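Local coordinates for protein TetR family transcriptional regulator (Streptomyces coelicolor, PDB 6SRN) that probably binds regulatory DNA as a TetR-family transcriptional regulator and binds a furan-carboxylic acid hormone that controls antibiotic production, at residues E82-R87 / Q115-D120; E108-A113 / H149-P154. One frame throughout, in Å; residues are numbered along the deposited sequence.

In the fold
Two contacts of one regulator illustrate how a helical ligand-binding domain changes its chemistry with burial and place. Both use helix 102-119, and their centres lie about 13 Å apart. Contact 1 joins the end of that helix to the end of helix 73-86; it is partly buried, with a salt-bridge network on its more exposed side and aromatic rings around the bound furan on its inner side. Contact 2 pairs 108-113 with 149-154 on helix 145-161 and is a buried, wholly apolar meeting of methionine and leucines. The pocket links them, since His-84, Tyr-85 and Phe-117 of contact 1 and Leu-110 of contact 2 all line it.

Contact 1 (E82-R87 / Q115-D120); sequences EEHYAR and QAFRDD. With LUB (4-(Hydroxymethyl)-2-propylfuran-3-carboxylic acid), chain B.
Arg-87 and Asp-120 approach from opposite directions and join the two helix ends by a salt bridge, NH1 of Arg-87 lying 2.8 Å from OD2 of Asp-120. The acceptor is in the guanidinium plane, but the nitrogen stands above the carboxylate plane, the two planes being 56° apart. On its other edge the guanidinium grips Glu-83 side-on, NE and NH2 both bonding to OE2, with NE to OE2 at 3.0 Å. The bend at chi3 (58°) turns the guanidinium along the flank of its own helix to Glu-83, one turn earlier, and a water accepting from its NH2 also sits beside OD1 of Asp-120. Held by two carboxylates, the group probably rotates little.

Van der Waals contacts gather around the ligand. CE1 of Phe-117 comes within 4.2 Å of CD2 of His-84, at the edge of the imidazole, whose ND1 bonds to Val-81 O. CZ of Phe-117 lies 3.5 Å from C5 of the furan. The ligand's carboxylate is held instead by a hydrogen bond: Tyr-85 OH donates to O10 at 2.7 Å and is also bonded to Gln-130. His-84, Tyr-85 and Phe-117 line the hormone pocket, so the contact ties two helix ends together at the ligand site.

Asp-120 caps helix 121-131 through Val-122 N, and the contact sits where helices 73-86, 102-119 and 121-131 converge, with Tyr-85 reaching Trp-147 of helix 145-161.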
# COMPACT_ATOMS: atom_id res chain seq x y z
N GLU A 82 -6.61 -16.79 -2.07
CA GLU A 82 -7.61 -17.24 -1.08
C GLU A 82 -6.93 -17.89 0.12
O GLU A 82 -7.32 -17.68 1.28
CB GLU A 82 -8.61 -18.23 -1.69
CG GLU A 82 -9.60 -17.65 -2.62
CD GLU A 82 -10.48 -18.80 -3.14
OE1 GLU A 82 -10.06 -19.98 -3.25
OE2 GLU A 82 -11.63 -18.52 -3.34
N GLU A 83 -5.89 -18.68 -0.11
CA GLU A 83 -5.25 -19.37 0.97
C GLU A 83 -4.56 -18.39 1.90
O GLU A 83 -4.56 -18.58 3.12
CB GLU A 83 -4.25 -20.39 0.40
CG GLU A 83 -3.30 -20.96 1.41
CD GLU A 83 -3.99 -21.54 2.60
OE1 GLU A 83 -5.10 -22.08 2.45
OE2 GLU A 83 -3.39 -21.47 3.71
N HIS A 84 -3.95 -17.36 1.34
CA HIS A 84 -3.19 -16.42 2.19
C HIS A 84 -4.14 -15.61 3.09
O HIS A 84 -3.69 -15.05 4.09
CB HIS A 84 -2.21 -15.60 1.33
CG HIS A 84 -2.54 -14.15 1.09
ND1 HIS A 84 -3.61 -13.72 0.34
CD2 HIS A 84 -1.86 -13.04 1.43
CE1 HIS A 84 -3.60 -12.41 0.26
NE2 HIS A 84 -2.54 -11.97 0.89
N TYR A 85 -5.43 -15.59 2.77
CA TYR A 85 -6.46 -15.06 3.69
C TYR A 85 -7.09 -16.09 4.61
O TYR A 85 -7.30 -15.83 5.83
CB TYR A 85 -7.58 -14.35 2.93
CG TYR A 85 -7.18 -13.15 2.18
CD1 TYR A 85 -6.51 -12.07 2.79
CD2 TYR A 85 -7.51 -13.02 0.83
CE1 TYR A 85 -6.15 -10.95 2.06
CE2 TYR A 85 -7.16 -11.90 0.12
CZ TYR A 85 -6.50 -10.84 0.72
OH TYR A 85 -6.14 -9.75 -0.05
N ALA A 86 -7.40 -17.27 4.08
CA ALA A 86 -8.23 -18.24 4.79
C ALA A 86 -7.54 -18.84 5.98
O ALA A 86 -8.20 -19.39 6.86
CB ALA A 86 -8.68 -19.33 3.84
N ARG A 87 -6.22 -18.80 6.01
CA ARG A 87 -5.47 -19.30 7.12
C ARG A 87 -5.60 -18.56 8.49
O ARG A 87 -5.32 -19.11 9.52
CB ARG A 87 -4.01 -19.43 6.68
CG ARG A 87 -3.33 -18.14 6.23
CD ARG A 87 -1.86 -18.39 5.95
NE ARG A 87 -1.65 -19.41 4.94
CZ ARG A 87 -0.44 -19.82 4.56
NH1 ARG A 87 0.63 -19.23 5.08
NH2 ARG A 87 -0.32 -20.77 3.67
N GLN A 115 5.56 -11.48 10.39
CA GLN A 115 6.52 -12.58 10.26
C GLN A 115 6.18 -13.42 9.04
O GLN A 115 7.04 -13.93 8.34
CB GLN A 115 6.41 -13.52 11.48
CG GLN A 115 6.91 -12.93 12.75
CD GLN A 115 6.66 -13.89 13.92
OE1 GLN A 115 5.53 -14.27 14.19
NE2 GLN A 115 7.71 -14.40 14.50
N ALA A 116 4.87 -13.59 8.78
CA ALA A 116 4.46 -14.47 7.69
C ALA A 116 4.76 -13.82 6.32
O ALA A 116 5.19 -14.49 5.38
CB ALA A 116 3.01 -14.82 7.81
N PHE A 117 4.48 -12.52 6.19
CA PHE A 117 4.92 -11.83 4.97
C PHE A 117 6.44 -11.87 4.83
O PHE A 117 6.96 -11.98 3.71
CB PHE A 117 4.40 -10.39 4.93
CG PHE A 117 2.94 -10.26 4.55
CD1 PHE A 117 2.51 -10.63 3.27
CD2 PHE A 117 2.01 -9.74 5.43
CE1 PHE A 117 1.15 -10.46 2.94
CE2 PHE A 117 0.68 -9.60 5.09
CZ PHE A 117 0.24 -9.95 3.84
N ARG A 118 7.15 -11.78 5.94
CA ARG A 118 8.61 -11.85 5.90
C ARG A 118 9.14 -13.19 5.36
O ARG A 118 10.07 -13.19 4.54
CB ARG A 118 9.20 -11.59 7.27
CG ARG A 118 10.71 -11.35 7.30
CD ARG A 118 11.28 -11.35 8.71
NE ARG A 118 11.01 -12.66 9.31
CZ ARG A 118 10.89 -12.93 10.62
NH1 ARG A 118 11.09 -12.01 11.54
NH2 ARG A 118 10.53 -14.13 11.00
N ASP A 119 8.48 -14.28 5.72
CA ASP A 119 9.01 -15.63 5.56
C ASP A 119 8.30 -16.55 4.59
O ASP A 119 8.92 -17.50 4.10
CB ASP A 119 9.05 -16.33 6.93
CG ASP A 119 10.07 -15.73 7.90
OD1 ASP A 119 10.92 -14.89 7.51
OD2 ASP A 119 9.96 -16.19 9.07
N ASP A 120 6.99 -16.37 4.39
CA ASP A 120 6.15 -17.43 3.84
C ASP A 120 5.80 -17.14 2.38
O ASP A 120 5.16 -16.14 2.10
CB ASP A 120 4.87 -17.58 4.68
CG ASP A 120 4.08 -18.78 4.30
OD1 ASP A 120 4.07 -19.16 3.10
OD2 ASP A 120 3.39 -19.34 5.21
C2 LUB B . -2.80 -7.05 3.82
C4 LUB B . -2.59 -7.56 1.66
C5 LUB B . -1.36 -7.32 2.13
C6 LUB B . -3.24 -6.52 5.13
O11 LUB B . -5.66 -7.49 3.65
C9 LUB B . -4.98 -7.51 2.59
O10 LUB B . -5.53 -7.64 1.44
C3 LUB B . -3.54 -7.34 2.63
C12 LUB B . -2.77 -8.13 0.26
O13 LUB B . -3.73 -7.32 -0.46
O1 LUB B . -1.46 -6.87 3.46
C7 LUB B . -2.92 -7.58 6.19
C8 LUB B . -3.38 -7.18 7.57
O HOH W 1 2.41 -21.57 3.42

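Contact 2 (E108-A113 / H149-P154); sequences EMLHRA and HLLEVP
Met-109 and Leu-151 lie nearest in backbone terms, their CA atoms 8.7 Å apart, and around this pair side chains of the two helices meet across the gap. The helices run roughly antiparallel, at 150°, with the axes of the short segments 12.2 Å apart. So wide a spacing means that the gap is bridged by side chains alone.

The most prominent bump is Met-109. Its chain is folded at both chi2 (-73°) and chi3 (-71°), which curls the thioether and swings the terminal methyl toward helix 145-161. There CE meets CD2 of Leu-150 at 3.7 Å, the closest approach between the segments, and the two side chains cross at about a right angle. The root of the same methionine serves a second neighbour: its CB stands 4.4 Å from CD2 of Leu-151. Leu-150 and Leu-151 therefore receive Met-109 at two levels, one at its tip and one at its base.

Leu-151 is also the bump that fits between two residues of the facing helix. While CD2 faces Met-109, its other methyl, CD1, touches CD2 of Leu-110 at 4.2 Å, so that the fork of the leucine spans the step from Met-109 to Leu-110. Trp-147 touches both of these residues and continues the surface along helix 145-161. Beyond them, Met-92 and Ile-95 of helix 88-96 lie against Met-109, and Phe-181 and Trp-201 against Leu-110.

No hydrogen bond or charge pair crosses here; the contact probably owes its stability to van der Waals fit and the burial of apolar surface. Because the CD2 methyl of Leu-110 also touches the propyl end of the bound ligand, the contact helps to set the pocket wall through this one lining residue.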
# COMPACT_ATOMS: atom_id res chain seq x y z
N GLU A 108 -1.25 -9.55 18.39
CA GLU A 108 -0.51 -10.76 18.08
C GLU A 108 -0.84 -11.24 16.66
O GLU A 108 0.04 -11.80 15.97
CB GLU A 108 -0.76 -11.85 19.11
CG GLU A 108 -0.01 -13.14 18.85
CD GLU A 108 1.51 -13.06 18.74
OE1 GLU A 108 2.12 -12.04 19.14
OE2 GLU A 108 2.07 -14.06 18.24
N MET A 109 -2.08 -11.07 16.21
CA MET A 109 -2.39 -11.40 14.82
C MET A 109 -1.52 -10.63 13.84
O MET A 109 -1.01 -11.19 12.86
CB MET A 109 -3.86 -11.14 14.54
CG MET A 109 -4.76 -12.16 15.20
SD MET A 109 -4.70 -13.75 14.40
CE MET A 109 -5.59 -13.38 12.89
N LEU A 110 -1.36 -9.34 14.09
CA LEU A 110 -0.58 -8.50 13.16
C LEU A 110 0.93 -8.81 13.29
O LEU A 110 1.67 -8.79 12.30
CB LEU A 110 -0.90 -7.00 13.34
CG LEU A 110 -2.36 -6.67 12.95
CD1 LEU A 110 -2.66 -5.24 13.41
CD2 LEU A 110 -2.59 -6.80 11.45
N HIS A 111 1.39 -9.13 14.48
CA HIS A 111 2.76 -9.65 14.66
C HIS A 111 2.97 -10.88 13.80
O HIS A 111 3.95 -10.98 13.05
CB HIS A 111 2.91 -10.00 16.15
CG HIS A 111 4.23 -10.54 16.55
ND1 HIS A 111 4.39 -11.23 17.74
CD2 HIS A 111 5.42 -10.61 15.92
CE1 HIS A 111 5.67 -11.61 17.86
NE2 HIS A 111 6.32 -11.23 16.77
N ARG A 112 2.06 -11.84 13.89
CA ARG A 112 2.17 -13.04 13.12
C ARG A 112 2.08 -12.77 11.60
O ARG A 112 2.80 -13.38 10.81
CB ARG A 112 1.09 -14.04 13.57
CG ARG A 112 1.41 -14.69 14.89
CD ARG A 112 0.42 -15.76 15.28
NE ARG A 112 0.65 -16.13 16.68
CZ ARG A 112 0.15 -17.19 17.28
NH1 ARG A 112 -0.63 -18.03 16.62
NH2 ARG A 112 0.45 -17.41 18.57
N ALA A 113 1.21 -11.85 11.19
CA ALA A 113 1.15 -11.47 9.78
C ALA A 113 2.45 -10.92 9.32
O ALA A 113 2.86 -11.20 8.18
CB ALA A 113 0.06 -10.46 9.56
N HIS A 149 -12.80 -7.46 8.45
CA HIS A 149 -13.87 -8.20 9.13
C HIS A 149 -13.35 -9.06 10.26
O HIS A 149 -13.96 -9.14 11.36
CB HIS A 149 -14.65 -9.05 8.12
CG HIS A 149 -15.72 -8.27 7.42
ND1 HIS A 149 -15.94 -8.34 6.06
CD2 HIS A 149 -16.64 -7.41 7.91
CE1 HIS A 149 -16.97 -7.56 5.75
NE2 HIS A 149 -17.39 -6.96 6.85
N LEU A 150 -12.20 -9.68 10.03
CA LEU A 150 -11.59 -10.50 11.05
C LEU A 150 -11.26 -9.73 12.32
O LEU A 150 -11.62 -10.14 13.42
CB LEU A 150 -10.36 -11.24 10.47
CG LEU A 150 -9.68 -12.25 11.38
CD1 LEU A 150 -10.61 -13.39 11.77
CD2 LEU A 150 -8.45 -12.80 10.67
N LEU A 151 -10.64 -8.57 12.19
CA LEU A 151 -10.17 -7.79 13.35
C LEU A 151 -11.28 -6.99 14.04
O LEU A 151 -11.22 -6.64 15.20
CB LEU A 151 -9.07 -6.81 12.92
CG LEU A 151 -7.77 -7.45 12.41
CD1 LEU A 151 -6.72 -6.37 12.17
CD2 LEU A 151 -7.25 -8.51 13.36
N GLU A 152 -12.32 -6.67 13.29
CA GLU A 152 -13.41 -5.90 13.87
C GLU A 152 -14.02 -6.57 15.12
O GLU A 152 -14.45 -5.91 16.06
CB GLU A 152 -14.47 -5.74 12.78
CG GLU A 152 -15.25 -4.48 12.80
CD GLU A 152 -16.15 -4.38 11.56
OE1 GLU A 152 -16.33 -5.38 10.79
OE2 GLU A 152 -16.63 -3.29 11.33
N VAL A 153 -14.12 -7.90 15.10
CA VAL A 153 -14.72 -8.67 16.17
C VAL A 153 -14.01 -8.47 17.52
O VAL A 153 -14.65 -8.00 18.49
CB VAL A 153 -14.84 -10.16 15.82
CG1 VAL A 153 -15.40 -10.96 17.00
CG2 VAL A 153 -15.74 -10.33 14.62
N PRO A 154 -12.70 -8.80 17.61
CA PRO A 154 -12.02 -8.46 18.87
C PRO A 154 -11.99 -6.99 19.21
O PRO A 154 -11.98 -6.64 20.37
CB PRO A 154 -10.59 -9.02 18.68
CG PRO A 154 -10.45 -9.18 17.23
CD PRO A 154 -11.81 -9.55 16.70